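Protein kinase A regulatory subunit, putative (Trypanosoma cruzi, PDB 6FTF) is the regulatory subunit of a cAMP-independent protein kinase A, binding the nucleoside analogue 7-cyano-7-deazainosine in two cyclic nucleotide-binding domains and probably controlling a catalytic subunit. Local coordinates at residues W201-V212 with K223-G234. Residues are numbered along the deposited sequence; the frame is centred on the assembly and turned at random.
Sequences WLYIIMEGTVEV and KVCEFTQGDHIG. With 7CI (7-cyano-7-deazainosine), chain E; EDO (1,2-ethanediol), chain C.
This contact joins two antiparallel strand pairs in the second cyclic nucleotide-binding domain, a cupin-type beta fold, and forms one wall of its nucleoside pocket. V212 and F227 meet beside the base of 7-cyano-7-deazainosine. CG2 of V212 lies 3.8 Å from CE2 of F227. The other methyl of V212, CG1, stands anti to the backbone N (chi1 179°) and touches the base, 3.6 Å from its C2. F227 presents its ring edge to N2 of the base, SG of C225 packs near C3, and CG1 of V224 lies near N3.

In the hairpin of strands 209-215 and 221-228, V210 and F227 are a hydrogen-bonded pair, with V210 N to F227 O at 2.9 Å. Both segments turn a corner. Pairing resumes at I205, whose N donates to D231 O and whose O accepts from G230 N, and runs on to the hydrogen-bonded pair Y203 and I233. There CD1 of I233 rests 3.8 Å from CB of Y203. A type II turn from T228 to D231 makes the corner in 223-234. OD2 of D231 takes the T228 N-H on its anti side. T228 OG1 reaches across to G208 O at 2.9 Å, from above the carbonyl plane. CD1 of I205 packs against T228 O and CB of F227.

On the opposite face of the hairpin from F227, K223 bridges two carboxylates. NZ of K223 meets E211 OE2 across the strands at 2.9 Å and E226 OE1 in its own strand, each on the anti lone pair. The lysine charge probably offsets repulsion between the two glutamates. Past I233, G234 N donates to O2 of the 7-cyano-7-deazainosine ribose. These contacts hold the base by side-chain packing and the sugar by a backbone N-H; L236 N, E237 OE1 and K283 O supply further bonds to the nucleoside.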
ATOM      1  N   TRP A 201       9.897   2.494  -5.922  1.00 10.83           N
ATOM      2  CA  TRP A 201       9.727   3.118  -4.623  1.00  9.79           C
ATOM      3  C   TRP A 201       9.230   4.549  -4.738  1.00 10.36           C
ATOM      4  O   TRP A 201       9.762   5.346  -5.516  1.00 12.12           O
ATOM      5  CB  TRP A 201      11.064   3.147  -3.896  1.00 13.11           C
ATOM      6  CG  TRP A 201      11.620   1.792  -3.593  1.00 15.34           C
ATOM      7  CD1 TRP A 201      12.689   1.181  -4.190  1.00 16.61           C
ATOM      8  CD2 TRP A 201      11.149   0.894  -2.587  1.00 14.44           C
ATOM      9  NE1 TRP A 201      12.914  -0.049  -3.603  1.00 17.71           N
ATOM     10  CE2 TRP A 201      11.982  -0.246  -2.617  1.00 17.81           C
ATOM     11  CE3 TRP A 201      10.116   0.947  -1.649  1.00 14.48           C
ATOM     12  CZ2 TRP A 201      11.791  -1.333  -1.760  1.00 18.16           C
ATOM     13  CZ3 TRP A 201       9.929  -0.137  -0.797  1.00 16.58           C
ATOM     14  CH2 TRP A 201      10.773  -1.250  -0.851  1.00 18.18           C
ATOM     15  N   LEU A 202       8.236   4.874  -3.927  1.00  9.68           N
ATOM     16  CA  LEU A 202       7.725   6.226  -3.788  1.00 10.08           C
ATOM     17  C   LEU A 202       8.118   6.721  -2.406  1.00  9.85           C
ATOM     18  O   LEU A 202       7.997   5.990  -1.417  1.00 11.83           O
ATOM     19  CB  LEU A 202       6.204   6.255  -3.976  1.00 10.33           C
ATOM     20  CG  LEU A 202       5.488   7.602  -3.939  1.00 12.36           C
ATOM     21  CD1 LEU A 202       4.199   7.557  -4.764  1.00 13.47           C
ATOM     22  CD2 LEU A 202       5.169   8.007  -2.516  1.00 13.16           C
ATOM     23  N   TYR A 203       8.610   7.947  -2.338  1.00  8.21           N
ATOM     24  CA  TYR A 203       9.109   8.530  -1.101  1.00  7.93           C
ATOM     25  C   TYR A 203       8.310   9.781  -0.785  1.00  8.96           C
ATOM     26  O   TYR A 203       8.092  10.622  -1.667  1.00 10.41           O
ATOM     27  CB  TYR A 203      10.588   8.910  -1.247  1.00  9.53           C
ATOM     28  CG  TYR A 203      11.507   7.750  -1.536  1.00  8.59           C
ATOM     29  CD1 TYR A 203      11.724   7.330  -2.828  1.00  8.60           C
ATOM     30  CD2 TYR A 203      12.146   7.072  -0.516  1.00  9.89           C
ATOM     31  CE1 TYR A 203      12.551   6.263  -3.095  1.00  9.48           C
ATOM     32  CE2 TYR A 203      12.969   6.004  -0.775  1.00 10.54           C
ATOM     33  CZ  TYR A 203      13.165   5.606  -2.059  1.00 10.22           C
ATOM     34  OH  TYR A 203      14.002   4.525  -2.334  1.00 12.26           O
ATOM     35  N   ILE A 204       7.889   9.917   0.465  1.00  7.67           N
ATOM     36  CA  ILE A 204       7.300  11.151   0.964  1.00  7.90           C
ATOM     37  C   ILE A 204       8.330  11.766   1.889  1.00  8.08           C
ATOM     38  O   ILE A 204       8.839  11.095   2.793  1.00  8.70           O
ATOM     39  CB  ILE A 204       5.979  10.900   1.700  1.00  8.23           C
ATOM     40  CG1 ILE A 204       5.017  10.066   0.842  1.00  9.42           C
ATOM     41  CG2 ILE A 204       5.374  12.225   2.102  1.00 10.33           C
ATOM     42  CD1 ILE A 204       3.745   9.652   1.567  1.00 12.34           C
ATOM     43  N   ILE A 205       8.677  13.014   1.640  1.00  8.27           N
ATOM     44  CA  ILE A 205       9.728  13.661   2.415  1.00  8.36           C
ATOM     45  C   ILE A 205       9.179  14.085   3.774  1.00  8.24           C
ATOM     46  O   ILE A 205       8.314  14.959   3.868  1.00  9.63           O
ATOM     47  CB  ILE A 205      10.328  14.846   1.653  1.00  8.33           C
ATOM     48  CG1 ILE A 205      10.852  14.371   0.294  1.00  8.67           C
ATOM     49  CG2 ILE A 205      11.442  15.487   2.482  1.00  9.11           C
ATOM     50  CD1 ILE A 205      11.288  15.489  -0.614  1.00 11.72           C
ATOM     51  N   MET A 206       9.723  13.500   4.840  1.00  8.55           N
ATOM     52  CA  MET A 206       9.356  13.880   6.198  1.00  9.65           C
ATOM     53  C   MET A 206      10.197  15.033   6.711  1.00 10.46           C
ATOM     54  O   MET A 206       9.716  15.835   7.523  1.00 11.99           O
ATOM     55  CB  MET A 206       9.477  12.682   7.149  1.00  9.64           C
ATOM     56  CG  MET A 206       8.567  11.527   6.772  1.00 10.62           C
ATOM     57  SD  MET A 206       8.665  10.100   7.867  1.00 14.73           S
ATOM     58  CE  MET A 206       7.763  10.701   9.296  1.00 18.54           C
ATOM     59  N   GLU A 207      11.442  15.136   6.263  1.00  8.76           N
ATOM     60  CA  GLU A 207      12.307  16.247   6.616  1.00  9.90           C
ATOM     61  C   GLU A 207      13.375  16.372   5.544  1.00  9.33           C
ATOM     62  O   GLU A 207      13.865  15.363   5.036  1.00  9.64           O
ATOM     63  CB  GLU A 207      12.987  15.967   7.955  1.00 12.51           C
ATOM     64  CG  GLU A 207      13.841  17.066   8.512  1.00 19.98           C
ATOM     65  CD  GLU A 207      14.611  16.583   9.728  1.00 28.69           C
ATOM     66  OE1 GLU A 207      13.984  15.996  10.636  1.00 22.56           O
ATOM     67  OE2 GLU A 207      15.846  16.759   9.757  1.00 34.98           O
ATOM     68  N   GLY A 208      13.756  17.603   5.236  1.00 10.13           N
ATOM     69  CA  GLY A 208      14.881  17.880   4.357  1.00  9.79           C
ATOM     70  C   GLY A 208      14.474  18.293   2.958  1.00  9.12           C
ATOM     71  O   GLY A 208      13.295  18.481   2.644  1.00 10.76           O
ATOM     72  N   THR A 209      15.494  18.442   2.113  1.00  9.68           N
ATOM     73  CA  THR A 209      15.330  18.893   0.738  1.00  9.65           C
ATOM     74  C   THR A 209      16.102  17.989  -0.211  1.00  9.19           C
ATOM     75  O   THR A 209      17.124  17.408   0.148  1.00  9.26           O
ATOM     76  CB  THR A 209      15.822  20.346   0.629  1.00 10.42           C
ATOM     77  OG1 THR A 209      15.049  21.149   1.537  1.00 13.25           O
ATOM     78  CG2 THR A 209      15.686  20.918  -0.758  1.00 11.93           C
ATOM     79  N   VAL A 210      15.553  17.830  -1.414  1.00  8.63           N
ATOM     80  CA  VAL A 210      16.139  17.016  -2.472  1.00  8.54           C
ATOM     81  C   VAL A 210      16.210  17.825  -3.755  1.00  8.50           C
ATOM     82  O   VAL A 210      15.480  18.797  -3.944  1.00  9.41           O
ATOM     83  CB  VAL A 210      15.350  15.701  -2.734  1.00  8.89           C
ATOM     84  CG1 VAL A 210      15.218  14.899  -1.440  1.00  9.43           C
ATOM     85  CG2 VAL A 210      13.971  15.995  -3.345  1.00  8.95           C
ATOM     86  N   GLU A 211      17.074  17.380  -4.665  1.00  8.31           N
ATOM     87  CA  GLU A 211      17.159  17.936  -6.009  1.00  8.83           C
ATOM     88  C   GLU A 211      16.909  16.837  -7.030  1.00  7.93           C
ATOM     89  O   GLU A 211      17.321  15.696  -6.847  1.00  9.05           O
ATOM     90  CB  GLU A 211      18.518  18.603  -6.280  1.00  9.46           C
ATOM     91  CG  GLU A 211      19.729  17.684  -6.151  1.00 11.21           C
ATOM     92  CD  GLU A 211      21.070  18.411  -6.275  1.00 15.47           C
ATOM     93  OE1 GLU A 211      22.130  17.726  -6.239  1.00 15.54           O
ATOM     94  OE2 GLU A 211      21.081  19.656  -6.401  1.00 17.01           O
ATOM     95  N   VAL A 212      16.212  17.203  -8.092  1.00  8.34           N
ATOM     96  CA  VAL A 212      15.881  16.308  -9.197  1.00  7.98           C
ATOM     97  C   VAL A 212      16.819  16.655 -10.343  1.00  8.60           C
ATOM     98  O   VAL A 212      16.908  17.824 -10.724  1.00  9.73           O
ATOM     99  CB  VAL A 212      14.418  16.501  -9.616  1.00  8.76           C
ATOM    100  CG1 VAL A 212      14.062  15.611 -10.781  1.00  9.71           C
ATOM    101  CG2 VAL A 212      13.479  16.219  -8.458  1.00  9.37           C
ATOM    102  N   LYS A 223      20.079  20.124 -13.518  1.00 11.76           N
ATOM    103  CA  LYS A 223      19.158  20.220 -12.393  1.00 10.40           C
ATOM    104  C   LYS A 223      17.789  20.689 -12.874  1.00 11.69           C
ATOM    105  O   LYS A 223      17.676  21.684 -13.596  1.00 13.89           O
ATOM    106  CB  LYS A 223      19.716  21.172 -11.336  1.00 13.55           C
ATOM    107  CG  LYS A 223      18.844  21.302 -10.096  1.00 14.55           C
ATOM    108  CD  LYS A 223      19.625  21.880  -8.920  0.71 15.90           C
ATOM    109  CE  LYS A 223      18.762  22.040  -7.665  0.62 11.87           C
ATOM    110  NZ  LYS A 223      19.587  22.118  -6.415  0.61 14.15           N
ATOM    111  N   VAL A 224      16.748  19.966 -12.481  1.00 10.60           N
ATOM    112  CA  VAL A 224      15.388  20.289 -12.883  1.00 10.06           C
ATOM    113  C   VAL A 224      14.687  21.145 -11.840  1.00 11.25           C
ATOM    114  O   VAL A 224      14.087  22.172 -12.171  1.00 12.93           O
ATOM    115  CB  VAL A 224      14.618  18.981 -13.147  1.00 10.47           C
ATOM    116  CG1 VAL A 224      13.149  19.258 -13.414  1.00 11.44           C
ATOM    117  CG2 VAL A 224      15.218  18.260 -14.316  1.00 12.11           C
ATOM    118  N   CYS A 225      14.725  20.746 -10.575  1.00  9.80           N
ATOM    119  CA  CYS A 225      14.017  21.452  -9.512  1.00  9.98           C
ATOM    120  C   CYS A 225      14.430  20.857  -8.173  1.00  9.99           C
ATOM    121  O   CYS A 225      15.242  19.929  -8.110  1.00  9.94           O
ATOM    122  CB  CYS A 225      12.497  21.365  -9.689  1.00 12.14           C
ATOM    123  SG  CYS A 225      11.774  19.723  -9.400  1.00 11.95           S
ATOM    124  N   GLU A 226      13.844  21.392  -7.101  1.00  9.85           N
ATOM    125  CA  GLU A 226      13.962  20.853  -5.752  1.00  9.93           C
ATOM    126  C   GLU A 226      12.583  20.515  -5.206  1.00  9.39           C
ATOM    127  O   GLU A 226      11.567  21.014  -5.695  1.00 11.14           O
ATOM    128  CB  GLU A 226      14.635  21.861  -4.810  1.00 10.58           C
ATOM    129  CG  GLU A 226      16.106  22.062  -5.184  1.00 12.75           C
ATOM    130  CD  GLU A 226      16.897  22.889  -4.179  1.00 17.23           C
ATOM    131  OE1 GLU A 226      18.154  22.905  -4.296  1.00 18.28           O
ATOM    132  OE2 GLU A 226      16.288  23.515  -3.283  1.00 18.06           O
ATOM    133  N   PHE A 227      12.561  19.640  -4.204  1.00 10.15           N
ATOM    134  CA  PHE A 227      11.377  19.329  -3.414  1.00  9.11           C
ATOM    135  C   PHE A 227      11.798  19.296  -1.952  1.00  9.07           C
ATOM    136  O   PHE A 227      12.981  19.154  -1.626  1.00 10.32           O
ATOM    137  CB  PHE A 227      10.758  17.986  -3.813  1.00  9.28           C
ATOM    138  CG  PHE A 227      10.103  17.994  -5.153  1.00  8.83           C
ATOM    139  CD1 PHE A 227       8.987  18.774  -5.396  1.00 11.00           C
ATOM    140  CD2 PHE A 227      10.569  17.191  -6.167  1.00  9.52           C
ATOM    141  CE1 PHE A 227       8.377  18.776  -6.643  1.00 11.59           C
ATOM    142  CE2 PHE A 227       9.950  17.185  -7.403  1.00 11.86           C
ATOM    143  CZ  PHE A 227       8.859  17.973  -7.632  1.00 12.26           C
ATOM    144  N   THR A 228      10.816  19.393  -1.058  1.00  8.75           N
ATOM    145  CA  THR A 228      11.121  19.470   0.364  1.00  9.89           C
ATOM    146  C   THR A 228      10.012  18.796   1.170  1.00  9.52           C
ATOM    147  O   THR A 228       9.180  18.069   0.629  1.00  9.76           O
ATOM    148  CB  THR A 228      11.407  20.927   0.749  1.00 11.55           C
ATOM    149  OG1 THR A 228      11.942  20.991   2.073  1.00 13.80           O
ATOM    150  CG2 THR A 228      10.168  21.755   0.657  1.00 12.87           C
ATOM    151  N   GLN A 229      10.029  19.027   2.478  1.00 11.18           N
ATOM    152  CA  GLN A 229       9.132  18.351   3.402  1.00  9.97           C
ATOM    153  C   GLN A 229       7.685  18.427   2.929  1.00 11.97           C
ATOM    154  O   GLN A 229       7.179  19.502   2.603  1.00 11.38           O
ATOM    155  CB  GLN A 229       9.297  19.022   4.770  1.00 12.63           C
ATOM    156  CG  GLN A 229       8.440  18.453   5.868  1.00 14.32           C
ATOM    157  CD  GLN A 229       8.745  19.068   7.214  1.00 18.14           C
ATOM    158  OE1 GLN A 229       9.897  19.417   7.513  1.00 20.31           O
ATOM    159  NE2 GLN A 229       7.713  19.233   8.024  1.00 21.47           N
ATOM    160  N   GLY A 230       7.024  17.276   2.907  1.00  9.60           N
ATOM    161  CA  GLY A 230       5.654  17.159   2.469  1.00  9.81           C
ATOM    162  C   GLY A 230       5.492  16.784   1.015  1.00  9.57           C
ATOM    163  O   GLY A 230       4.415  16.334   0.623  1.00 11.02           O
ATOM    164  N   ASP A 231       6.541  16.941   0.213  1.00  9.02           N
ATOM    165  CA  ASP A 231       6.515  16.571  -1.187  1.00  8.83           C
ATOM    166  C   ASP A 231       6.796  15.083  -1.343  1.00  9.20           C
ATOM    167  O   ASP A 231       7.221  14.390  -0.414  1.00  9.48           O
ATOM    168  CB  ASP A 231       7.569  17.373  -1.955  1.00  9.33           C
ATOM    169  CG  ASP A 231       7.243  18.851  -2.058  1.00 11.62           C
ATOM    170  OD1 ASP A 231       6.046  19.203  -2.170  1.00 17.96           O
ATOM    171  OD2 ASP A 231       8.181  19.661  -2.065  1.00 11.43           O
ATOM    172  N   HIS A 232       6.546  14.593  -2.544  1.00 11.12           N
ATOM    173  CA  HIS A 232       6.780  13.193  -2.877  1.00 10.92           C
ATOM    174  C   HIS A 232       7.578  13.062  -4.169  1.00  9.46           C
ATOM    175  O   HIS A 232       7.504  13.916  -5.061  1.00  9.90           O
ATOM    176  CB  HIS A 232       5.457  12.458  -3.061  1.00 12.95           C
ATOM    177  CG  HIS A 232       4.514  13.169  -3.976  1.00 12.41           C
ATOM    178  ND1 HIS A 232       4.563  13.048  -5.347  1.00 12.72           N
ATOM    179  CD2 HIS A 232       3.547  14.080  -3.717  1.00 15.54           C
ATOM    180  CE1 HIS A 232       3.647  13.826  -5.892  1.00 13.89           C
ATOM    181  NE2 HIS A 232       3.007  14.456  -4.920  1.00 15.56           N
ATOM    182  N   ILE A 233       8.320  11.959  -4.273  1.00  9.05           N
ATOM    183  CA  ILE A 233       9.051  11.608  -5.484  1.00  8.46           C
ATOM    184  C   ILE A 233       8.882  10.118  -5.742  1.00  8.11           C
ATOM    185  O   ILE A 233       8.665   9.330  -4.816  1.00  9.21           O
ATOM    186  CB  ILE A 233      10.559  11.981  -5.471  1.00  9.63           C
ATOM    187  CG1 ILE A 233      11.326  11.310  -4.318  1.00 12.53           C
ATOM    188  CG2 ILE A 233      10.745  13.498  -5.493  1.00 11.01           C
ATOM    189  CD1 ILE A 233      11.499  12.150  -3.059  1.00 11.45           C
ATOM    190  N   GLY A 234       8.969   9.733  -7.015  1.00  7.82           N
ATOM    191  CA  GLY A 234       8.896   8.349  -7.440  1.00  8.23           C
ATOM    192  C   GLY A 234       7.585   7.966  -8.087  1.00  8.33           C
ATOM    193  O   GLY A 234       7.485   6.872  -8.655  1.00  9.33           O
TER
HETATM  194  C1  7CI E 604      10.959  13.045 -10.156  1.00  8.57           C
HETATM  195  N1  7CI E 604      10.974  13.771 -11.482  1.00  7.49           N
HETATM  196  O1  7CI E 604      12.012  12.106 -10.120  1.00  8.21           O
HETATM  197  C2  7CI E 604      10.595  15.027 -11.642  1.00  8.20           C
HETATM  198  N2  7CI E 604      10.172  15.921 -10.717  1.00  8.31           N
HETATM  199  O2  7CI E 604       9.360  12.203  -8.628  1.00  9.07           O
HETATM  200  C3  7CI E 604       9.926  17.183 -11.123  1.00 12.73           C
HETATM  201  N3  7CI E 604      10.015  17.535 -12.479  1.00  9.05           N
HETATM  202  O3  7CI E 604       9.161   9.933 -10.004  1.00  8.18           O
HETATM  203  C4  7CI E 604      10.404  16.635 -13.434  1.00  8.48           C
HETATM  204  N4  7CI E 604      11.712  13.709 -16.168  1.00 10.00           N
HETATM  205  C5  7CI E 604      10.745  15.326 -13.031  1.00  7.63           C
HETATM  206  O5  7CI E 604      10.411  17.032 -14.633  1.00  9.46           O
HETATM  207  C6  7CI E 604      11.237  14.121 -13.691  1.00  7.86           C
HETATM  208  C7  7CI E 604      11.361  13.208 -12.653  1.00  8.24           C
HETATM  209  C8  7CI E 604      11.497  13.905 -15.043  1.00  8.87           C
HETATM  210  C9  7CI E 604       9.705  12.265  -9.962  1.00  7.61           C
HETATM  211  C10 7CI E 604      10.047  10.978 -10.508  1.00  7.49           C
HETATM  212  C11 7CI E 604      11.483  10.796  -9.969  1.00  8.29           C
HETATM  213  C12 7CI E 604      12.363   9.776 -10.798  1.00  8.04           C
HETATM  214  O4  7CI E 604      12.235  10.028 -12.154  1.00  8.49           O
HETATM  215  C1  EDO C 602       4.101  17.765   7.322  1.00 23.41           C
HETATM  216  O1  EDO C 602       5.310  17.786   8.083  1.00 23.58           O
HETATM  217  C2  EDO C 602       4.415  17.956   5.845  1.00 21.86           C
HETATM  218  O2  EDO C 602       5.119  19.189   5.684  1.00 25.48           O
HETATM  219  O   HOH W   1      12.417  19.878   6.472  1.00 16.20           O